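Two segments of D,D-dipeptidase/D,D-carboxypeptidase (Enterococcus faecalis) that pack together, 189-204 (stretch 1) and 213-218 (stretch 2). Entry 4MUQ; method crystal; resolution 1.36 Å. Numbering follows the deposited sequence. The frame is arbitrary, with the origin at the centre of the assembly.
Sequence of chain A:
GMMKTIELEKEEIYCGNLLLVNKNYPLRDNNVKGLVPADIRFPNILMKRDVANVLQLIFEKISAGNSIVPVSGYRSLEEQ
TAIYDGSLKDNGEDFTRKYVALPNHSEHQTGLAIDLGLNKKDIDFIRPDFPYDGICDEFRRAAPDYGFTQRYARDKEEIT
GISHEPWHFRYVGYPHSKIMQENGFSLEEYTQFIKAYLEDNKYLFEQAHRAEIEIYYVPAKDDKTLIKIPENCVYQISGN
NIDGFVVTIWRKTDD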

ATOM      1  N   GLU A 189      -9.793  -5.135   5.818  1.00 11.53           N
ATOM      2  CA  GLU A 189     -11.161  -4.671   5.958  1.00 11.94           C
ATOM      3  C   GLU A 189     -11.628  -3.894   4.732  1.00 13.54           C
ATOM      4  O   GLU A 189     -12.751  -4.093   4.276  1.00 13.30           O
ATOM      5  N   TYR A 190     -10.769  -3.026   4.202  1.00 12.15           N
ATOM      6  CA  TYR A 190     -11.126  -2.236   3.027  1.00 12.16           C
ATOM      7  C   TYR A 190     -11.377  -3.136   1.813  1.00 12.47           C
ATOM      8  O   TYR A 190     -12.287  -2.889   1.020  1.00 12.65           O
ATOM      9  N   THR A 191     -10.576  -4.186   1.685  1.00 11.85           N
ATOM     10  CA  THR A 191     -10.713  -5.109   0.558  1.00 10.98           C
ATOM     11  C   THR A 191     -12.095  -5.777   0.572  1.00 11.80           C
ATOM     12  O   THR A 191     -12.743  -5.929  -0.475  1.00 13.78           O
ATOM     13  N   GLN A 192     -12.561  -6.167   1.756  1.00 11.78           N
ATOM     14  CA  GLN A 192     -13.919  -6.689   1.883  1.00 13.13           C
ATOM     15  C   GLN A 192     -14.991  -5.604   1.702  1.00 14.79           C
ATOM     16  O   GLN A 192     -15.963  -5.795   0.983  1.00 16.12           O
ATOM     17  N   PHE A 193     -14.770  -4.460   2.340  1.00 15.41           N
ATOM     18  CA  PHE A 193     -15.737  -3.364   2.354  1.00 16.07           C
ATOM     19  C   PHE A 193     -16.148  -2.954   0.947  1.00 15.78           C
ATOM     20  O   PHE A 193     -17.335  -2.829   0.646  1.00 17.55           O
ATOM     21  N   ILE A 194     -15.158  -2.749   0.083  1.00 16.55           N
ATOM     22  CA  ILE A 194     -15.451  -2.218  -1.244  1.00 16.88           C
ATOM     23  C   ILE A 194     -16.249  -3.190  -2.130  1.00 19.17           C
ATOM     24  O   ILE A 194     -16.923  -2.770  -3.072  1.00 18.67           O
ATOM     25  N   LYS A 195     -16.210  -4.481  -1.812  1.00 16.38           N
ATOM     26  CA  LYS A 195     -16.976  -5.454  -2.591  1.00 19.67           C
ATOM     27  C   LYS A 195     -18.487  -5.268  -2.432  1.00 22.39           C
ATOM     28  O   LYS A 195     -19.261  -5.835  -3.189  1.00 21.87           O
ATOM     29  N   ALA A 196     -18.900  -4.445  -1.469  1.00 18.63           N
ATOM     30  CA  ALA A 196     -20.311  -4.120  -1.281  1.00 19.37           C
ATOM     31  C   ALA A 196     -20.790  -3.081  -2.285  1.00 22.16           C
ATOM     32  O   ALA A 196     -21.992  -2.833  -2.398  1.00 25.03           O
ATOM     33  N   TYR A 197     -19.851  -2.463  -2.992  1.00 19.49           N
ATOM     34  CA  TYR A 197     -20.169  -1.412  -3.955  1.00 20.85           C
ATOM     35  C   TYR A 197     -19.842  -1.839  -5.385  1.00 21.43           C
ATOM     36  O   TYR A 197     -18.703  -1.729  -5.831  1.00 22.19           O
ATOM     37  N   LEU A 198     -20.845  -2.330  -6.101  1.00 24.30           N
ATOM     38  CA  LEU A 198     -20.661  -2.756  -7.486  1.00 23.57           C
ATOM     39  C   LEU A 198     -20.944  -1.591  -8.425  1.00 24.20           C
ATOM     40  O   LEU A 198     -21.256  -0.493  -7.972  1.00 25.25           O
ATOM     41  N   GLU A 199     -20.836  -1.816  -9.730  1.00 26.95           N
ATOM     42  CA  GLU A 199     -20.978  -0.712 -10.678  1.00 25.80           C
ATOM     43  C   GLU A 199     -22.339  -0.029 -10.601  1.00 28.09           C
ATOM     44  O   GLU A 199     -22.463   1.169 -10.869  1.00 29.94           O
ATOM     45  N   ASP A 200     -23.356  -0.787 -10.211  1.00 33.16           N
ATOM     46  CA  ASP A 200     -24.701  -0.235 -10.138  1.00 32.37           C
ATOM     47  C   ASP A 200     -25.034   0.322  -8.754  1.00 31.91           C
ATOM     48  O   ASP A 200     -26.131   0.827  -8.528  1.00 34.34           O
ATOM     49  N   ASN A 201     -24.078   0.232  -7.832  1.00 32.18           N
ATOM     50  CA  ASN A 201     -24.151   0.972  -6.574  1.00 28.23           C
ATOM     51  C   ASN A 201     -22.752   1.400  -6.132  1.00 25.21           C
ATOM     52  O   ASN A 201     -22.186   0.886  -5.164  1.00 27.55           O
ATOM     53  N   LYS A 202     -22.190   2.343  -6.881  1.00 27.18           N
ATOM     54  CA  LYS A 202     -20.830   2.813  -6.651  1.00 22.98           C
ATOM     55  C   LYS A 202     -20.690   3.520  -5.310  1.00 22.13           C
ATOM     56  O   LYS A 202     -21.658   4.071  -4.781  1.00 24.01           O
ATOM     57  N   TYR A 203     -19.478   3.496  -4.767  1.00 20.11           N
ATOM     58  CA  TYR A 203     -19.146   4.278  -3.580  1.00 19.24           C
ATOM     59  C   TYR A 203     -18.820   5.703  -4.012  1.00 20.33           C
ATOM     60  O   TYR A 203     -18.083   5.906  -4.978  1.00 23.65           O
ATOM     61  N   LEU A 204     -19.352   6.683  -3.292  1.00 21.88           N
ATOM     62  CA  LEU A 204     -19.097   8.084  -3.607  1.00 23.42           C
ATOM     63  C   LEU A 204     -18.157   8.730  -2.589  1.00 22.49           C
ATOM     64  O   LEU A 204     -18.468   8.788  -1.399  1.00 24.63           O
ATOM     65  N   ILE A 213     -15.259  11.584  -6.558  1.00 26.25           N
ATOM     66  CA  ILE A 213     -14.616  10.356  -6.987  1.00 23.77           C
ATOM     67  C   ILE A 213     -15.550   9.193  -6.692  1.00 28.17           C
ATOM     68  O   ILE A 213     -16.104   9.101  -5.596  1.00 28.00           O
ATOM     69  N   GLU A 214     -15.743   8.324  -7.675  1.00 22.35           N
ATOM     70  CA  GLU A 214     -16.531   7.115  -7.471  1.00 21.41           C
ATOM     71  C   GLU A 214     -15.637   5.895  -7.504  1.00 21.65           C
ATOM     72  O   GLU A 214     -14.667   5.843  -8.269  1.00 22.17           O
ATOM     73  N   ILE A 215     -15.953   4.920  -6.660  1.00 19.71           N
ATOM     74  CA  ILE A 215     -15.171   3.694  -6.551  1.00 18.10           C
ATOM     75  C   ILE A 215     -16.119   2.500  -6.567  1.00 19.36           C
ATOM     76  O   ILE A 215     -17.183   2.532  -5.935  1.00 18.32           O
ATOM     77  N   TYR A 216     -15.750   1.456  -7.303  1.00 18.70           N
ATOM     78  CA  TYR A 216     -16.563   0.245  -7.314  1.00 17.95           C
ATOM     79  C   TYR A 216     -15.738  -1.003  -7.588  1.00 17.51           C
ATOM     80  O   TYR A 216     -14.627  -0.937  -8.125  1.00 17.17           O
ATOM     81  N   TYR A 217     -16.300  -2.139  -7.193  1.00 18.32           N
ATOM     82  CA  TYR A 217     -15.666  -3.434  -7.358  1.00 19.20           C
ATOM     83  C   TYR A 217     -16.264  -4.164  -8.551  1.00 19.59           C
ATOM     84  O   TYR A 217     -17.465  -4.072  -8.801  1.00 20.26           O
ATOM     85  N   VAL A 218     -15.411  -4.873  -9.287  1.00 18.26           N
ATOM     86  CA  VAL A 218     -15.824  -5.707 -10.406  1.00 18.81           C
ATOM     87  C   VAL A 218     -15.212  -7.089 -10.215  1.00 19.84           C
ATOM     88  O   VAL A 218     -13.993  -7.228 -10.212  1.00 18.64           O
TER

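Where a loop folds back onto a neighbouring strand, backbone hydrogen bonds commonly fix the register, and side chains fill the space around them; these two segments of the D,D-dipeptidase/D,D-carboxypeptidase illustrate the principle. Tyr203 and Ile215 form an antiparallel hydrogen-bonded pair, Tyr203 N donating to Ile215 O (2.7 Å) and Ile215 N to Tyr203 O (2.9 Å). Beyond the bridge, Tyr217 N donates to Tyr197 O at 2.8 Å, so the loop goes on pairing with the strand. A water extends the pattern: it accepts from Glu199 N (3.0 Å) and donates to Tyr217 O (2.7 Å), joining groups that lie 4.2 Å apart. The loop itself is braced by Asn201 (chi1 p), whose ND2 donates to Ala196 O and whose OD1 accepts from Leu198 N, both at 2.9 Å.

Charge plays a lesser part. Lys202 points toward the strand with chi1 m, yet its NZ stays 4.6 Å from Glu214 OE1, beyond a salt bridge. Its aliphatic portion does the packing instead, Lys202 CE lying 3.5 Å from Tyr216 CE2.

The rings of Tyr216 and Tyr217 are met by aliphatic carbons of stretch 1. Tyr217, chi1 t, points toward stretch 1; Lys195 CG sits over one face, 3.6 Å from the centroid of the Tyr217 ring, while Leu198 CD2 approaches the edge, 3.9 Å from Tyr217 CD2. Tyr216 adopts p, and Glu199, extended with chi1 and chi2 both t, lays its CG over one face of that ring.

Ile215 (m, t) shares a sheet face with Tyr203 (chi1 t), their CB atoms 4.3 Å apart. Ile194 (t, p) brings its CD1 to 3.6 Å from Ile215 CG2, and from the helix Tyr190 OH reaches 3.8 Å from Ile215 CD1. Leu204 and Glu214 occupy the other face, with Leu204 CD1 4.2 Å from Glu214 CG.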

ATOM      1  CB  GLU A 189     -11.304  -3.838   7.229  1.00 14.16           C
ATOM      2  CG  GLU A 189     -11.291  -4.664   8.505  1.00 17.50           C
ATOM      3  CD  GLU A 189     -10.997  -3.827   9.727  1.00 18.04           C
ATOM      4  OE1 GLU A 189      -9.858  -3.328   9.830  1.00 16.15           O
ATOM      5  OE2 GLU A 189     -11.903  -3.667  10.578  1.00 23.01           O
ATOM      6  CB  TYR A 190     -10.047  -1.196   2.717  1.00 11.73           C
ATOM      7  CG  TYR A 190     -10.445  -0.244   1.613  1.00 10.70           C
ATOM      8  CD1 TYR A 190     -11.542   0.588   1.757  1.00 13.08           C
ATOM      9  CD2 TYR A 190      -9.722  -0.176   0.421  1.00 11.45           C
ATOM     10  CE1 TYR A 190     -11.923   1.459   0.749  1.00 14.61           C
ATOM     11  CE2 TYR A 190     -10.093   0.705  -0.594  1.00 12.01           C
ATOM     12  CZ  TYR A 190     -11.196   1.516  -0.416  1.00 13.36           C
ATOM     13  OH  TYR A 190     -11.588   2.403  -1.398  1.00 15.89           O
ATOM     14  CB  THR A 191      -9.570  -6.145   0.585  1.00  9.57           C
ATOM     15  OG1 THR A 191      -8.313  -5.457   0.558  1.00 11.25           O
ATOM     16  CG2 THR A 191      -9.610  -7.063  -0.620  1.00 12.49           C
ATOM     17  CB  GLN A 192     -14.107  -7.418   3.219  1.00 14.41           C
ATOM     18  CG  GLN A 192     -15.523  -7.979   3.432  1.00 15.54           C
ATOM     19  CD  GLN A 192     -15.870  -9.079   2.447  1.00 16.70           C
ATOM     20  OE1 GLN A 192     -15.069  -9.996   2.212  1.00 18.06           O
ATOM     21  NE2 GLN A 192     -17.063  -9.004   1.870  1.00 17.97           N
ATOM     22  CB  PHE A 193     -15.099  -2.173   3.077  1.00 16.64           C
ATOM     23  CG  PHE A 193     -15.869  -0.875   2.950  1.00 15.19           C
ATOM     24  CD1 PHE A 193     -16.928  -0.591   3.792  1.00 19.70           C
ATOM     25  CD2 PHE A 193     -15.458   0.097   2.042  1.00 17.20           C
ATOM     26  CE1 PHE A 193     -17.609   0.615   3.688  1.00 22.85           C
ATOM     27  CE2 PHE A 193     -16.123   1.300   1.940  1.00 23.52           C
ATOM     28  CZ  PHE A 193     -17.197   1.557   2.761  1.00 21.85           C
ATOM     29  CB  ILE A 194     -14.174  -1.711  -1.953  1.00 20.41           C
ATOM     30  CG1 ILE A 194     -14.538  -0.678  -3.020  1.00 24.54           C
ATOM     31  CG2 ILE A 194     -13.382  -2.865  -2.527  1.00 20.71           C
ATOM     32  CD1 ILE A 194     -15.147   0.587  -2.446  1.00 26.59           C
ATOM     33  CB  LYS A 195     -16.533  -6.888  -2.262  1.00 24.37           C
ATOM     34  CG  LYS A 195     -15.083  -7.183  -2.679  1.00 18.94           C
ATOM     35  CD  LYS A 195     -14.580  -8.532  -2.193  1.00 33.46           C
ATOM     36  CE  LYS A 195     -15.292  -9.676  -2.867  1.00 43.95           C
ATOM     37  NZ  LYS A 195     -14.714 -10.986  -2.461  1.00 37.37           N
ATOM     38  CB  ALA A 196     -20.555  -3.626   0.135  1.00 23.94           C
ATOM     39  CB  TYR A 197     -19.415  -0.127  -3.603  1.00 19.41           C
ATOM     40  CG  TYR A 197     -19.824   0.458  -2.272  1.00 21.54           C
ATOM     41  CD1 TYR A 197     -20.907   1.321  -2.174  1.00 22.99           C
ATOM     42  CD2 TYR A 197     -19.141   0.132  -1.111  1.00 20.36           C
ATOM     43  CE1 TYR A 197     -21.291   1.848  -0.959  1.00 26.27           C
ATOM     44  CE2 TYR A 197     -19.528   0.648   0.108  1.00 21.09           C
ATOM     45  CZ  TYR A 197     -20.595   1.515   0.174  1.00 23.47           C
ATOM     46  OH  TYR A 197     -20.973   2.033   1.391  1.00 26.61           O
ATOM     47  CB  LEU A 198     -21.583  -3.927  -7.797  1.00 24.45           C
ATOM     48  CG  LEU A 198     -21.496  -5.028  -6.745  1.00 24.57           C
ATOM     49  CD1 LEU A 198     -22.511  -6.112  -7.028  1.00 31.86           C
ATOM     50  CD2 LEU A 198     -20.097  -5.604  -6.725  1.00 26.09           C
ATOM     51  CB  GLU A 199     -20.710  -1.177 -12.104  1.00 35.07           C
ATOM     52  CG  GLU A 199     -20.675  -0.040 -13.105  1.00 34.55           C
ATOM     53  CD  GLU A 199     -20.456  -0.527 -14.514  1.00 52.32           C
ATOM     54  OE1 GLU A 199     -20.135  -1.722 -14.673  1.00 59.05           O
ATOM     55  OE2 GLU A 199     -20.605   0.283 -15.453  1.00 54.16           O
ATOM     56  CB  ASP A 200     -25.733  -1.259 -10.608  1.00 37.82           C
ATOM     57  CG  ASP A 200     -25.608  -1.565 -12.093  1.00 54.77           C
ATOM     58  OD1 ASP A 200     -25.164  -0.674 -12.849  1.00 56.01           O
ATOM     59  OD2 ASP A 200     -25.951  -2.694 -12.504  1.00 62.48           O
ATOM     60  CB  ASN A 201     -24.906   0.203  -5.475  1.00 32.39           C
ATOM     61  CG  ASN A 201     -24.180  -1.053  -5.012  1.00 38.27           C
ATOM     62  OD1 ASN A 201     -23.727  -1.865  -5.821  1.00 34.19           O
ATOM     63  ND2 ASN A 201     -24.058  -1.210  -3.695  1.00 31.26           N
ATOM     64  CB  LYS A 202     -20.414   3.768  -7.769  1.00 26.12           C
ATOM     65  CG  LYS A 202     -20.436   3.167  -9.162  1.00 25.33           C
ATOM     66  CD  LYS A 202     -19.894   4.160 -10.192  1.00 35.04           C
ATOM     67  CE  LYS A 202     -19.913   3.578 -11.600  1.00 34.31           C
ATOM     68  NZ  LYS A 202     -21.149   3.927 -12.340  1.00 38.21           N
ATOM     69  CB  TYR A 203     -17.941   3.664  -2.844  1.00 17.76           C
ATOM     70  CG  TYR A 203     -17.559   4.413  -1.581  1.00 17.43           C
ATOM     71  CD1 TYR A 203     -18.140   4.093  -0.356  1.00 32.21           C
ATOM     72  CD2 TYR A 203     -16.641   5.455  -1.617  1.00 19.17           C
ATOM     73  CE1 TYR A 203     -17.802   4.779   0.796  1.00 29.01           C
ATOM     74  CE2 TYR A 203     -16.300   6.155  -0.464  1.00 19.73           C
ATOM     75  CZ  TYR A 203     -16.878   5.806   0.733  1.00 21.35           C
ATOM     76  OH  TYR A 203     -16.544   6.500   1.877  1.00 29.13           O
ATOM     77  CB  LEU A 204     -20.408   8.876  -3.673  1.00 26.68           C
ATOM     78  CG  LEU A 204     -20.229  10.376  -3.894  1.00 28.87           C
ATOM     79  CD1 LEU A 204     -19.564  10.637  -5.227  1.00 36.66           C
ATOM     80  CD2 LEU A 204     -21.568  11.105  -3.821  1.00 32.40           C
ATOM     81  CB  ILE A 213     -13.282  10.136  -6.246  1.00 21.57           C
ATOM     82  CG1 ILE A 213     -12.354  11.338  -6.465  1.00 25.17           C
ATOM     83  CG2 ILE A 213     -12.634   8.818  -6.671  1.00 22.30           C
ATOM     84  CD1 ILE A 213     -11.126  11.331  -5.564  1.00 27.57           C
ATOM     85  CB  GLU A 214     -17.622   6.983  -8.529  1.00 23.67           C
ATOM     86  CG  GLU A 214     -18.746   7.985  -8.373  1.00 26.42           C
ATOM     87  CD  GLU A 214     -19.906   7.693  -9.296  1.00 34.19           C
ATOM     88  OE1 GLU A 214     -19.749   7.877 -10.520  1.00 40.02           O
ATOM     89  OE2 GLU A 214     -20.973   7.275  -8.795  1.00 45.82           O
ATOM     90  CB  ILE A 215     -14.387   3.668  -5.241  1.00 18.40           C
ATOM     91  CG1 ILE A 215     -13.480   4.890  -5.148  1.00 20.74           C
ATOM     92  CG2 ILE A 215     -13.531   2.415  -5.144  1.00 17.94           C
ATOM     93  CD1 ILE A 215     -12.857   5.063  -3.796  1.00 24.25           C
ATOM     94  CB  TYR A 216     -17.760   0.358  -8.279  1.00 19.62           C
ATOM     95  CG  TYR A 216     -17.422   0.563  -9.740  1.00 19.30           C
ATOM     96  CD1 TYR A 216     -17.429  -0.506 -10.632  1.00 22.68           C
ATOM     97  CD2 TYR A 216     -17.117   1.826 -10.232  1.00 22.78           C
ATOM     98  CE1 TYR A 216     -17.138  -0.321 -11.969  1.00 24.41           C
ATOM     99  CE2 TYR A 216     -16.824   2.022 -11.569  1.00 25.73           C
ATOM    100  CZ  TYR A 216     -16.835   0.942 -12.431  1.00 26.26           C
ATOM    101  OH  TYR A 216     -16.545   1.128 -13.764  1.00 32.09           O
ATOM    102  CB  TYR A 217     -15.876  -4.260  -6.088  1.00 18.44           C
ATOM    103  CG  TYR A 217     -15.457  -5.705  -6.209  1.00 16.45           C
ATOM    104  CD1 TYR A 217     -14.116  -6.072  -6.139  1.00 15.25           C
ATOM    105  CD2 TYR A 217     -16.402  -6.705  -6.378  1.00 19.83           C
ATOM    106  CE1 TYR A 217     -13.739  -7.392  -6.242  1.00 18.32           C
ATOM    107  CE2 TYR A 217     -16.030  -8.025  -6.484  1.00 20.01           C
ATOM    108  CZ  TYR A 217     -14.692  -8.361  -6.413  1.00 20.48           C
ATOM    109  OH  TYR A 217     -14.329  -9.685  -6.517  1.00 21.04           O
ATOM    110  CB  VAL A 218     -15.334  -5.130 -11.752  1.00 22.46           C
ATOM    111  CG1 VAL A 218     -15.750  -6.032 -12.906  1.00 24.05           C
ATOM    112  CG2 VAL A 218     -15.867  -3.721 -11.964  1.00 23.96           C
TER
HETATM  113  O   HOH W   1     -19.475  -4.384 -10.648  1.00 22.06           O